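Local coordinates for ABC transporter substrate binding protein (Ribose) (Agrobacterium vitis, PDB 4WUT) that probably binds a sugar in the periplasm for uptake by an ABC transporter, and holds D-fucose between its two lobes in this crystal, at residues A[28-33]-A[87-92]; A[36-41]-A[111-116]; A[45-50]-A[270-275]; A[243-248]-A[263-268]. One frame throughout, in Å; residues are numbered along the deposited sequence.

Contacts 1, 2 and 4 each hold part of the D-fucose pocket, while contact 3 packs two helices outside it. Strands 85-88 and 110-113 are neighbours in the sheet, so contacts 1 and 2 lie side by side, their centres about 7 Å apart; L88 O and I113 N, 2.9 Å apart, probably form a hydrogen bond between them. Contact 2 also meets contact 4, about 11 Å away between centres, where N40 ND2 and S267 OG are 2.9 Å apart. Helix 36-49 runs from contact 2 into contact 3, and helix 267-282 from contact 4 into contact 3. Contacts 1 and 4 both touch the sugar but not each other, their nearest atoms about 8 Å apart.

Contact 1: residues A[28-33]-A[87-92]; sequences VIVKTV and LLAPSD. With FCB (beta-D-fucopyranose), chain E.
K31 lays its aliphatic chain across the loop that follows strand 85-88. Its CG, anti to the carbonyl carbon (chi1 -58°), comes within 3.3 Å of S91 OG and also rests near A89 O; beyond CG the chain is fully extended, running past P90 O to deliver NZ to the sugar. There K31 NZ donates to FCB O3 at 2.8 Å. The same amine is hydrogen-bonded to S115 OG, and D114 OD2 forms a long, weak ion pair with it. At the other end of the residue, one water bridges K31 O and S91 OG.

Behind the loops the two strands run parallel. V28 and L87 lie side by side and point the same way on one sheet face, V28 CG1 being 4.1 Å from L87 CD2. On the opposite face I29 and L88 are set at a slant to each other: L88 CD1 swings back to 3.8 Å from I29 CG2. The backbone of I29 is gripped twice, I29 N donating to L87 O (2.8 Å) and I29 O accepting from A89 N (2.9 Å), both bonds nearly straight. Q71, from helix 68-80, clasps both loops, bonding V30 O, A89 O and S91 N.

These parallel strands, opening into loops at their C-terminal ends, are where ligands bind in periplasmic binding proteins. The buried ammonium of K31, held by a serine and close to an aspartate, probably stays charged and would polarise O3, the hydroxyl it grips.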
loop_
_atom_site.group_PDB
_atom_site.type_symbol
_atom_site.label_atom_id
_atom_site.label_comp_id
_atom_site.label_asym_id
_atom_site.label_seq_id
_atom_site.Cartn_x
_atom_site.Cartn_y
_atom_site.Cartn_z
ATOM N N VAL A 28 9.963 4.297 -13.619
ATOM C CA VAL A 28 9.223 3.918 -12.432
ATOM C C VAL A 28 7.985 4.796 -12.349
ATOM O O VAL A 28 8.090 6.033 -12.326
ATOM C CB VAL A 28 10.070 4.089 -11.170
ATOM C CG1 VAL A 28 9.292 3.618 -9.953
ATOM C CG2 VAL A 28 11.384 3.335 -11.311
ATOM N N ILE A 29 6.830 4.145 -12.336
ATOM C CA ILE A 29 5.547 4.826 -12.360
ATOM C C ILE A 29 4.703 4.357 -11.184
ATOM O O ILE A 29 4.351 3.165 -11.074
ATOM C CB ILE A 29 4.808 4.589 -13.708
ATOM C CG1 ILE A 29 5.627 5.156 -14.863
ATOM C CG2 ILE A 29 3.393 5.209 -13.667
ATOM C CD1 ILE A 29 5.115 4.768 -16.245
ATOM N N VAL A 30 4.407 5.280 -10.276
ATOM C CA VAL A 30 3.699 4.945 -9.058
ATOM C C VAL A 30 2.369 5.674 -8.966
ATOM O O VAL A 30 2.029 6.449 -9.861
ATOM C CB VAL A 30 4.561 5.226 -7.803
ATOM C CG1 VAL A 30 5.810 4.323 -7.800
ATOM C CG2 VAL A 30 4.939 6.679 -7.700
ATOM N N LYS A 31 1.586 5.424 -7.914
ATOM C CA LYS A 31 0.234 5.952 -7.881
ATOM C C LYS A 31 0.153 7.460 -7.647
ATOM O O LYS A 31 -0.796 8.090 -8.066
ATOM C CB LYS A 31 -0.616 5.257 -6.829
ATOM C CG LYS A 31 -0.741 3.730 -6.989
ATOM C CD LYS A 31 -1.686 3.184 -5.932
ATOM C CE LYS A 31 -1.703 1.667 -5.847
ATOM N NZ LYS A 31 -2.651 1.244 -4.793
ATOM N N THR A 32 1.145 7.998 -6.934
ATOM C CA THR A 32 1.270 9.434 -6.736
ATOM C C THR A 32 2.672 9.681 -6.213
ATOM O O THR A 32 3.272 8.805 -5.603
ATOM C CB THR A 32 0.252 9.992 -5.727
ATOM O OG1 THR A 32 0.396 11.415 -5.658
ATOM C CG2 THR A 32 0.436 9.386 -4.329
ATOM N N VAL A 33 3.229 10.852 -6.486
ATOM C CA VAL A 33 4.556 11.164 -5.959
ATOM C C VAL A 33 4.426 11.854 -4.601
ATOM O O VAL A 33 5.368 11.861 -3.799
ATOM C CB VAL A 33 5.356 12.043 -6.931
ATOM C CG1 VAL A 33 5.813 11.208 -8.122
ATOM C CG2 VAL A 33 4.522 13.248 -7.374
ATOM N N LEU A 87 8.702 -0.161 -14.234
ATOM C CA LEU A 87 8.347 -0.616 -12.898
ATOM C C LEU A 87 7.075 0.124 -12.541
ATOM O O LEU A 87 7.104 1.354 -12.413
ATOM C CB LEU A 87 9.437 -0.259 -11.889
ATOM C CG LEU A 87 9.287 -0.838 -10.477
ATOM C CD1 LEU A 87 9.293 -2.375 -10.550
ATOM C CD2 LEU A 87 10.338 -0.344 -9.524
ATOM N N LEU A 88 5.970 -0.604 -12.378
ATOM C CA LEU A 88 4.645 0.014 -12.261
ATOM C C LEU A 88 3.920 -0.433 -11.000
ATOM O O LEU A 88 3.831 -1.639 -10.742
ATOM C CB LEU A 88 3.783 -0.373 -13.462
ATOM C CG LEU A 88 2.325 0.104 -13.452
ATOM C CD1 LEU A 88 2.206 1.638 -13.454
ATOM C CD2 LEU A 88 1.603 -0.499 -14.646
ATOM N N ALA A 89 3.416 0.528 -10.222
ATOM C CA ALA A 89 2.447 0.270 -9.159
ATOM C C ALA A 89 1.088 0.738 -9.680
ATOM O O ALA A 89 0.763 1.937 -9.609
ATOM C CB ALA A 89 2.799 1.008 -7.889
ATOM N N PRO A 90 0.310 -0.180 -10.243
ATOM C CA PRO A 90 -0.884 0.247 -10.986
ATOM C C PRO A 90 -1.959 0.762 -10.059
ATOM O O PRO A 90 -2.261 0.124 -9.049
ATOM C CB PRO A 90 -1.351 -1.032 -11.689
ATOM C CG PRO A 90 -0.796 -2.118 -10.865
ATOM C CD PRO A 90 0.526 -1.631 -10.356
ATOM N N SER A 91 -2.566 1.901 -10.410
ATOM C CA SER A 91 -3.588 2.506 -9.570
ATOM C C SER A 91 -4.938 1.782 -9.655
ATOM O O SER A 91 -5.815 2.006 -8.809
ATOM C CB SER A 91 -3.752 3.973 -9.920
ATOM O OG SER A 91 -2.533 4.649 -9.662
ATOM N N ASP A 92 -5.084 0.925 -10.660
ATOM C CA ASP A 92 -6.291 0.119 -10.839
ATOM C C ASP A 92 -5.885 -1.203 -11.497
ATOM O O ASP A 92 -5.013 -1.199 -12.371
ATOM C CB ASP A 92 -7.327 0.835 -11.716
ATOM C CG ASP A 92 -8.663 0.095 -11.743
ATOM O OD1 ASP A 92 -9.432 0.296 -10.783
ATOM O OD2 ASP A 92 -8.927 -0.702 -12.688
HETATM C C1 FCB E . 0.187 1.646 0.798
HETATM C C2 FCB E . -0.473 0.872 -0.336
HETATM C C3 FCB E . -0.263 1.505 -1.601
HETATM C C4 FCB E . -0.690 2.996 -1.547
HETATM C C5 FCB E . 0.056 3.594 -0.323
HETATM C C6 FCB E . -0.260 5.104 -0.118
HETATM O O1 FCB E . -0.333 1.141 1.935
HETATM O O2 FCB E . 0.156 -0.439 -0.350
HETATM O O3 FCB E . -1.061 0.773 -2.567
HETATM O O4 FCB E . -2.130 3.131 -1.446
HETATM O O5 FCB E . -0.334 2.967 0.820
HETATM O O HOH W 1 -2.645 7.325 -10.072
#

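Contact 2: residues A[36-41]-A[111-116]; sequences TFWQNV and VIIDSM. With FCB (beta-D-fucopyranose), chain E.
F37, near the start of helix 36-49, brings its ring CZ to 3.8 Å from D114 OD1; ring and carboxylate are inclined by 59°. With CG anti to the backbone N (chi1 177°), the ring reaches from the helix toward the loop after strand 110-113 and lays one face under the sugar, FCB C1 sitting over its centre. W38, its CG anti to the carbonyl carbon, brings the far edge of its indole to the same aspartate. Its CH2 lies 3.5 Å from D114 OD2, near the ring plane, and the indole stands almost perpendicular to the carboxylate (81°). F37 CD1 lies over one indole face, W38 CZ2 comes close to FCB C4, and NE1 is hydrogen-bonded to E65. One turn further along, V41 meets I113 tip to tip, V41 CG1 3.9 Å from I113 CD1, adding an apolar layer below the pocket.

D114 takes a separate sugar hydroxyl on each carboxylate oxygen: FCB O2 donates to OD1 at 2.6 Å, and FCB O3 to OD2 at a very short 2.5 Å. S115 OG donates to D114 OD2 as well, at 2.8 Å, coming from above the carboxylate plane, and S165 N is a further partner of S115 OG.

Aromatic faces and edges beside a carboxylate that clasps neighbouring hydroxyls are a familiar sugar-binding design. Two donors on OD2, with the ammonium of K31 nearby, would favour an ionised D114, and the apolar rings should strengthen its bonds by keeping water away.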
loop_
_atom_site.group_PDB
_atom_site.type_symbol
_atom_site.label_atom_id
_atom_site.label_comp_id
_atom_site.label_asym_id
_atom_site.label_seq_id
_atom_site.Cartn_x
_atom_site.Cartn_y
_atom_site.Cartn_z
ATOM N N THR A 36 4.908 9.885 1.463
ATOM C CA THR A 36 6.121 9.387 2.108
ATOM C C THR A 36 6.320 7.894 1.783
ATOM O O THR A 36 7.440 7.440 1.647
ATOM C CB THR A 36 6.182 9.676 3.649
ATOM O OG1 THR A 36 4.927 9.382 4.262
ATOM C CG2 THR A 36 6.510 11.120 3.912
ATOM N N PHE A 37 5.225 7.146 1.633
ATOM C CA PHE A 37 5.313 5.743 1.255
ATOM C C PHE A 37 5.992 5.614 -0.113
ATOM O O PHE A 37 6.952 4.881 -0.252
ATOM C CB PHE A 37 3.924 5.083 1.248
ATOM C CG PHE A 37 3.937 3.647 0.791
ATOM C CD1 PHE A 37 3.810 3.327 -0.547
ATOM C CD2 PHE A 37 4.072 2.611 1.703
ATOM C CE1 PHE A 37 3.840 2.007 -0.967
ATOM C CE2 PHE A 37 4.101 1.294 1.272
ATOM C CZ PHE A 37 3.974 1.001 -0.059
ATOM N N TRP A 38 5.486 6.325 -1.125
ATOM C CA TRP A 38 6.049 6.188 -2.470
ATOM C C TRP A 38 7.451 6.778 -2.537
ATOM O O TRP A 38 8.283 6.294 -3.299
ATOM C CB TRP A 38 5.128 6.778 -3.559
ATOM C CG TRP A 38 3.840 6.012 -3.680
ATOM C CD1 TRP A 38 2.583 6.461 -3.412
ATOM C CD2 TRP A 38 3.697 4.635 -4.055
ATOM N NE1 TRP A 38 1.666 5.453 -3.612
ATOM C CE2 TRP A 38 2.329 4.323 -3.999
ATOM C CE3 TRP A 38 4.597 3.645 -4.427
ATOM C CZ2 TRP A 38 1.842 3.052 -4.297
ATOM C CZ3 TRP A 38 4.113 2.385 -4.723
ATOM C CH2 TRP A 38 2.751 2.103 -4.671
ATOM N N GLN A 39 7.748 7.776 -1.700
ATOM C CA GLN A 39 9.103 8.305 -1.664
ATOM C C GLN A 39 10.102 7.289 -1.091
ATOM O O GLN A 39 11.281 7.298 -1.446
ATOM C CB GLN A 39 9.136 9.627 -0.900
ATOM C CG GLN A 39 8.513 10.756 -1.714
ATOM C CD GLN A 39 8.070 11.947 -0.879
ATOM O OE1 GLN A 39 8.326 12.020 0.322
ATOM N NE2 GLN A 39 7.382 12.888 -1.522
ATOM N N ASN A 40 9.633 6.420 -0.199
ATOM C CA ASN A 40 10.497 5.342 0.295
ATOM C C ASN A 40 10.715 4.260 -0.779
ATOM O O ASN A 40 11.813 3.714 -0.898
ATOM C CB ASN A 40 9.944 4.718 1.567
ATOM C CG ASN A 40 11.042 4.106 2.437
ATOM O OD1 ASN A 40 12.091 4.721 2.658
ATOM N ND2 ASN A 40 10.825 2.870 2.896
ATOM N N VAL A 41 9.687 3.972 -1.571
ATOM C CA VAL A 41 9.883 3.111 -2.736
ATOM C C VAL A 41 10.932 3.731 -3.672
ATOM O O VAL A 41 11.838 3.036 -4.123
ATOM C CB VAL A 41 8.568 2.876 -3.478
ATOM C CG1 VAL A 41 8.813 2.091 -4.778
ATOM C CG2 VAL A 41 7.592 2.147 -2.571
ATOM N N VAL A 111 7.664 -4.958 -14.543
ATOM C CA VAL A 111 7.526 -5.566 -13.232
ATOM C C VAL A 111 6.489 -4.735 -12.477
ATOM O O VAL A 111 6.503 -3.508 -12.545
ATOM C CB VAL A 111 8.871 -5.599 -12.512
ATOM C CG1 VAL A 111 8.701 -5.968 -11.044
ATOM C CG2 VAL A 111 9.802 -6.566 -13.220
ATOM N N ILE A 112 5.562 -5.428 -11.819
ATOM C CA ILE A 112 4.498 -4.819 -11.030
ATOM C C ILE A 112 4.855 -4.835 -9.552
ATOM O O ILE A 112 5.320 -5.867 -9.022
ATOM C CB ILE A 112 3.161 -5.556 -11.254
ATOM C CG1 ILE A 112 2.818 -5.595 -12.755
ATOM C CG2 ILE A 112 2.044 -4.947 -10.437
ATOM C CD1 ILE A 112 2.545 -4.257 -13.384
ATOM N N ILE A 113 4.685 -3.691 -8.893
ATOM C CA ILE A 113 4.887 -3.612 -7.455
ATOM C C ILE A 113 3.626 -3.166 -6.731
ATOM O O ILE A 113 2.782 -2.452 -7.304
ATOM C CB ILE A 113 6.064 -2.700 -7.084
ATOM C CG1 ILE A 113 5.892 -1.321 -7.724
ATOM C CG2 ILE A 113 7.384 -3.350 -7.473
ATOM C CD1 ILE A 113 6.762 -0.258 -7.101
ATOM N N ASP A 114 3.479 -3.668 -5.507
ATOM C CA ASP A 114 2.540 -3.156 -4.510
ATOM C C ASP A 114 1.083 -3.550 -4.713
ATOM O O ASP A 114 0.438 -4.074 -3.801
ATOM C CB ASP A 114 2.632 -1.636 -4.382
ATOM C CG ASP A 114 1.599 -1.094 -3.446
ATOM O OD1 ASP A 114 1.774 -1.250 -2.213
ATOM O OD2 ASP A 114 0.569 -0.538 -3.915
ATOM N N SER A 115 0.558 -3.284 -5.906
ATOM C CA SER A 115 -0.864 -3.436 -6.181
ATOM C C SER A 115 -1.015 -4.317 -7.407
ATOM O O SER A 115 -0.406 -4.067 -8.447
ATOM C CB SER A 115 -1.493 -2.078 -6.468
ATOM O OG SER A 115 -1.733 -1.377 -5.280
HETATM N N MSE A 116 -1.808 -5.367 -7.276
HETATM C CA MSE A 116 -1.979 -6.329 -8.346
HETATM C C MSE A 116 -2.625 -5.765 -9.604
HETATM O O MSE A 116 -3.343 -4.747 -9.578
HETATM C CB MSE A 116 -2.837 -7.508 -7.857
HETATM C CG MSE A 116 -4.135 -7.111 -7.230
HETATM SE SE MSE A 116 -5.403 -8.602 -7.068
HETATM C CE MSE A 116 -5.796 -8.931 -8.963
HETATM C C1 FCB E . 0.187 1.646 0.798
HETATM C C2 FCB E . -0.473 0.872 -0.336
HETATM C C3 FCB E . -0.263 1.505 -1.601
HETATM C C4 FCB E . -0.690 2.996 -1.547
HETATM C C5 FCB E . 0.056 3.594 -0.323
HETATM C C6 FCB E . -0.260 5.104 -0.118
HETATM O O1 FCB E . -0.333 1.141 1.935
HETATM O O2 FCB E . 0.156 -0.439 -0.350
HETATM O O3 FCB E . -1.061 0.773 -2.567
HETATM O O4 FCB E . -2.130 3.131 -1.446
HETATM O O5 FCB E . -0.334 2.967 0.820
#

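Contact 3: residues A[45-50]-A[270-275]; sequences ADAAIG and MGEKGV
Two helices of the lobe that contains the N-terminal strand, 36-49 and 267-282, pack against each other here beside the sheet. Their short segments cross at -35°, running broadly the same way, with axes only 7.2 Å apart. Small residues permit this closeness. G271 puts bare backbone against A45, A45 CA lying 4.2 Å from G271 CA; A45 N approaches G271 C to 3.4 Å, and A45 CA makes a CH...O contact with G271 O. The glycine lets the two backbones come this close.

One turn later V275 makes most of the apolar contacts. Its two methyls divide the work: CG2 touches A45 CB at 3.6 Å, while CG1, anti to the backbone N (chi1 168°), reaches A48 CB at 3.7 Å and I49 CD1 at 4.0 Å. I49 comes across V275 at about a right angle. A48 CB is also pressed against the backbone of the partner helix, 3.4 Å from E272 O, and touches E272 CG. The extended E272 carries its carboxylate out past A47 toward K51, with which it makes only a long, weak ion pair.

I57 of strand 56-60 receives A45 and I49 on the sheet side. The interface is mostly apolar, made of alanine and valine methyls and bare glycine backbone; with no hydrogen bond between the segments, its cohesion probably rests mainly on close van der Waals fit.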
loop_
_atom_site.group_PDB
_atom_site.type_symbol
_atom_site.label_atom_id
_atom_site.label_comp_id
_atom_site.label_asym_id
_atom_site.label_seq_id
_atom_site.Cartn_x
_atom_site.Cartn_y
_atom_site.Cartn_z
ATOM N N ALA A 45 14.537 2.214 -5.101
ATOM C CA ALA A 45 14.863 2.179 -6.526
ATOM C C ALA A 45 16.174 2.912 -6.823
ATOM O O ALA A 45 16.995 2.464 -7.633
ATOM C CB ALA A 45 13.727 2.771 -7.334
ATOM N N ASP A 46 16.373 4.042 -6.157
ATOM C CA ASP A 46 17.569 4.848 -6.355
ATOM C C ASP A 46 18.809 4.074 -5.920
ATOM O O ASP A 46 19.871 4.169 -6.542
ATOM C CB ASP A 46 17.469 6.149 -5.551
ATOM C CG ASP A 46 16.660 7.219 -6.259
ATOM O OD1 ASP A 46 16.459 7.108 -7.483
ATOM O OD2 ASP A 46 16.245 8.196 -5.591
ATOM N N ALA A 47 18.671 3.319 -4.839
ATOM C CA ALA A 47 19.778 2.535 -4.299
ATOM C C ALA A 47 20.213 1.474 -5.303
ATOM O O ALA A 47 21.397 1.343 -5.606
ATOM C CB ALA A 47 19.376 1.891 -2.990
ATOM N N ALA A 48 19.239 0.742 -5.838
ATOM C CA ALA A 48 19.523 -0.323 -6.800
ATOM C C ALA A 48 20.169 0.212 -8.071
ATOM O O ALA A 48 21.129 -0.363 -8.583
ATOM C CB ALA A 48 18.242 -1.044 -7.154
ATOM N N ILE A 49 19.626 1.301 -8.600
ATOM C CA ILE A 49 20.102 1.821 -9.870
ATOM C C ILE A 49 21.534 2.362 -9.731
ATOM O O ILE A 49 22.345 2.252 -10.653
ATOM C CB ILE A 49 19.138 2.895 -10.419
ATOM C CG1 ILE A 49 19.267 3.026 -11.937
ATOM C CG2 ILE A 49 19.386 4.225 -9.752
ATOM C CD1 ILE A 49 18.690 1.859 -12.709
ATOM N N GLY A 50 21.848 2.906 -8.558
ATOM C CA GLY A 50 23.149 3.504 -8.322
ATOM C C GLY A 50 24.294 2.514 -8.209
ATOM O O GLY A 50 25.444 2.918 -8.038
HETATM N N MSE A 270 10.431 -3.055 -2.261
HETATM C CA MSE A 270 9.705 -3.063 -3.522
HETATM C C MSE A 270 10.459 -2.255 -4.565
HETATM O O MSE A 270 10.572 -2.656 -5.731
HETATM C CB MSE A 270 8.300 -2.495 -3.339
HETATM C CG MSE A 270 7.371 -3.373 -2.510
HETATM SE SE MSE A 270 5.632 -2.508 -2.320
HETATM C CE MSE A 270 5.103 -3.254 -0.612
ATOM N N GLY A 271 10.973 -1.099 -4.160
ATOM C CA GLY A 271 11.744 -0.271 -5.061
ATOM C C GLY A 271 13.088 -0.898 -5.417
ATOM O O GLY A 271 13.445 -0.974 -6.586
ATOM N N GLU A 272 13.845 -1.353 -4.414
ATOM C CA GLU A 272 15.183 -1.862 -4.665
ATOM C C GLU A 272 15.126 -3.155 -5.483
ATOM O O GLU A 272 15.782 -3.270 -6.527
ATOM C CB GLU A 272 15.924 -2.105 -3.346
ATOM C CG GLU A 272 17.428 -2.278 -3.500
ATOM C CD GLU A 272 18.100 -2.683 -2.207
ATOM O OE1 GLU A 272 17.435 -3.316 -1.360
ATOM O OE2 GLU A 272 19.296 -2.363 -2.043
ATOM N N LYS A 273 14.341 -4.121 -5.012
ATOM C CA LYS A 273 14.241 -5.404 -5.712
ATOM C C LYS A 273 13.425 -5.289 -6.989
ATOM O O LYS A 273 13.602 -6.073 -7.926
ATOM C CB LYS A 273 13.659 -6.499 -4.823
ATOM C CG LYS A 273 13.798 -7.875 -5.463
ATOM C CD LYS A 273 13.910 -8.976 -4.464
ATOM C CE LYS A 273 14.022 -10.307 -5.206
ATOM N NZ LYS A 273 14.598 -11.390 -4.376
ATOM N N GLY A 274 12.552 -4.301 -7.048
ATOM C CA GLY A 274 11.844 -4.028 -8.295
ATOM C C GLY A 274 12.822 -3.683 -9.408
ATOM O O GLY A 274 12.784 -4.260 -10.516
ATOM N N VAL A 275 13.696 -2.720 -9.136
ATOM C CA VAL A 275 14.693 -2.308 -10.108
ATOM C C VAL A 275 15.678 -3.468 -10.367
ATOM O O VAL A 275 16.021 -3.769 -11.512
ATOM C CB VAL A 275 15.412 -1.009 -9.658
ATOM C CG1 VAL A 275 16.635 -0.751 -10.504
ATOM C CG2 VAL A 275 14.468 0.178 -9.750
#

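Contact 4: residues A[243-248]-A[263-268]; sequences GFDGNQ and VVQGSY. With FCB (beta-D-fucopyranose), chain E.
D245 and Q265 are joined by a nearly straight hydrogen bond, Q265 NE2 donating to D245 OD1 at 2.9 Å. It uses the syn lone pair of the carboxylate and lies in the amide plane; the two flat groups are nearly coplanar, 29° apart. Both also hold the sugar: FCB O1 donates to D245 OD2 at 2.5 Å, and Q265 NE2 gives its other hydrogen to FCB O2 at 3.1 Å. Q265 OE1 is bonded to T131 OG1, which, with the two NE2 bonds, should hold the amide's rotation. A water donates to D245 OD1 and accepts from Q265 N, so OD1 is gripped twice.

Farther back, the parallel strands are tied by V263 N to G243 O (2.9 Å) and D245 N to V263 O (2.8 Å). V263 lies over the F244 ring in a CH-pi contact, its CB 3.6 Å from the centroid and almost on the ring normal. V264 CG2 packs against D245 O and the CA of G246.

Strands 240-244 and 261-265, neighbours in the sheet, are joined through helix 248-255 as a beta-alpha-beta unit. N247 caps that helix, while G266 precedes helix 267-282; F37 of helix 36-49 and R169 of helix 164-180 border Q265.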
loop_
_atom_site.group_PDB
_atom_site.type_symbol
_atom_site.label_atom_id
_atom_site.label_comp_id
_atom_site.label_asym_id
_atom_site.label_seq_id
_atom_site.Cartn_x
_atom_site.Cartn_y
_atom_site.Cartn_z
ATOM N N GLY A 243 -3.578 0.671 12.024
ATOM C CA GLY A 243 -3.271 1.262 10.735
ATOM C C GLY A 243 -2.410 0.383 9.851
ATOM O O GLY A 243 -2.108 -0.759 10.192
ATOM N N PHE A 244 -2.082 0.931 8.681
ATOM C CA PHE A 244 -1.069 0.402 7.782
ATOM C C PHE A 244 -0.022 1.487 7.549
ATOM O O PHE A 244 -0.337 2.686 7.521
ATOM C CB PHE A 244 -1.663 -0.050 6.429
ATOM C CG PHE A 244 -1.893 -1.533 6.339
ATOM C CD1 PHE A 244 -2.932 -2.119 7.043
ATOM C CD2 PHE A 244 -1.067 -2.349 5.572
ATOM C CE1 PHE A 244 -3.158 -3.481 6.976
ATOM C CE2 PHE A 244 -1.298 -3.712 5.486
ATOM C CZ PHE A 244 -2.339 -4.281 6.216
ATOM N N ASP A 245 1.211 1.016 7.405
ATOM C CA ASP A 245 2.370 1.756 6.977
ATOM C C ASP A 245 3.100 2.417 8.155
ATOM O O ASP A 245 2.668 2.309 9.300
ATOM C CB ASP A 245 2.027 2.690 5.809
ATOM C CG ASP A 245 1.564 1.922 4.589
ATOM O OD1 ASP A 245 2.248 0.938 4.232
ATOM O OD2 ASP A 245 0.520 2.267 4.016
ATOM N N GLY A 246 4.233 3.044 7.875
ATOM C CA GLY A 246 5.209 3.274 8.912
ATOM C C GLY A 246 5.996 4.561 8.826
ATOM O O GLY A 246 7.177 4.579 9.159
ATOM N N ASN A 247 5.363 5.645 8.376
ATOM C CA ASN A 247 6.093 6.904 8.350
ATOM C C ASN A 247 6.182 7.532 9.738
ATOM O O ASN A 247 5.744 6.941 10.717
ATOM C CB ASN A 247 5.468 7.866 7.339
ATOM C CG ASN A 247 4.270 8.596 7.876
ATOM O OD1 ASN A 247 3.623 8.190 8.841
ATOM N ND2 ASN A 247 3.933 9.699 7.205
ATOM N N GLN A 248 6.733 8.734 9.815
ATOM C CA GLN A 248 6.939 9.386 11.115
ATOM C C GLN A 248 5.621 9.612 11.876
ATOM O O GLN A 248 5.548 9.383 13.085
ATOM C CB GLN A 248 7.691 10.706 10.934
ATOM C CG GLN A 248 9.098 10.549 10.368
ATOM C CD GLN A 248 9.972 9.623 11.194
ATOM O OE1 GLN A 248 10.093 9.777 12.418
ATOM N NE2 GLN A 248 10.593 8.654 10.528
ATOM N N VAL A 263 0.502 -2.011 10.472
ATOM C CA VAL A 263 1.077 -3.094 9.685
ATOM C C VAL A 263 1.982 -2.462 8.630
ATOM O O VAL A 263 1.507 -1.731 7.744
ATOM C CB VAL A 263 -0.023 -3.963 9.016
ATOM C CG1 VAL A 263 0.577 -5.115 8.235
ATOM C CG2 VAL A 263 -1.031 -4.470 10.053
ATOM N N VAL A 264 3.264 -2.768 8.699
ATOM C CA VAL A 264 4.265 -2.088 7.908
ATOM C C VAL A 264 4.815 -3.019 6.838
ATOM O O VAL A 264 5.204 -4.156 7.110
ATOM C CB VAL A 264 5.414 -1.543 8.798
ATOM C CG1 VAL A 264 6.377 -0.704 7.971
ATOM C CG2 VAL A 264 4.839 -0.716 9.954
ATOM N N GLN A 265 4.856 -2.492 5.616
ATOM C CA GLN A 265 5.260 -3.225 4.419
ATOM C C GLN A 265 6.739 -3.028 4.072
ATOM O O GLN A 265 7.440 -2.230 4.687
ATOM C CB GLN A 265 4.409 -2.781 3.227
ATOM C CG GLN A 265 2.942 -2.781 3.472
ATOM C CD GLN A 265 2.206 -2.348 2.234
ATOM O OE1 GLN A 265 2.043 -3.126 1.291
ATOM N NE2 GLN A 265 1.807 -1.106 2.201
ATOM N N GLY A 266 7.219 -3.783 3.090
ATOM C CA GLY A 266 8.587 -3.651 2.615
ATOM C C GLY A 266 8.676 -2.668 1.464
ATOM O O GLY A 266 9.023 -3.020 0.324
ATOM N N SER A 267 8.358 -1.413 1.747
ATOM C CA SER A 267 8.305 -0.416 0.673
ATOM C C SER A 267 9.667 -0.151 0.002
ATOM O O SER A 267 9.780 -0.078 -1.227
ATOM C CB SER A 267 7.665 0.884 1.164
ATOM O OG SER A 267 8.360 1.455 2.237
ATOM N N TYR A 268 10.707 -0.001 0.805
ATOM C CA TYR A 268 12.046 0.159 0.253
ATOM C C TYR A 268 12.400 -1.042 -0.611
ATOM O O TYR A 268 12.929 -0.875 -1.694
ATOM C CB TYR A 268 13.050 0.316 1.396
ATOM C CG TYR A 268 14.491 0.565 1.012
ATOM C CD1 TYR A 268 15.341 -0.488 0.719
ATOM C CD2 TYR A 268 15.014 1.849 1.004
ATOM C CE1 TYR A 268 16.682 -0.264 0.409
ATOM C CE2 TYR A 268 16.337 2.081 0.691
ATOM C CZ TYR A 268 17.161 1.031 0.391
ATOM O OH TYR A 268 18.487 1.270 0.082
HETATM C C1 FCB E . 0.187 1.646 0.798
HETATM C C2 FCB E . -0.473 0.872 -0.336
HETATM C C3 FCB E . -0.263 1.505 -1.601
HETATM C C4 FCB E . -0.690 2.996 -1.547
HETATM C C5 FCB E . 0.056 3.594 -0.323
HETATM C C6 FCB E . -0.260 5.104 -0.118
HETATM O O1 FCB E . -0.333 1.141 1.935
HETATM O O2 FCB E . 0.156 -0.439 -0.350
HETATM O O3 FCB E . -1.061 0.773 -2.567
HETATM O O4 FCB E . -2.130 3.131 -1.446
HETATM O O5 FCB E . -0.334 2.967 0.820
HETATM O O HOH W 2 4.685 0.352 5.095
#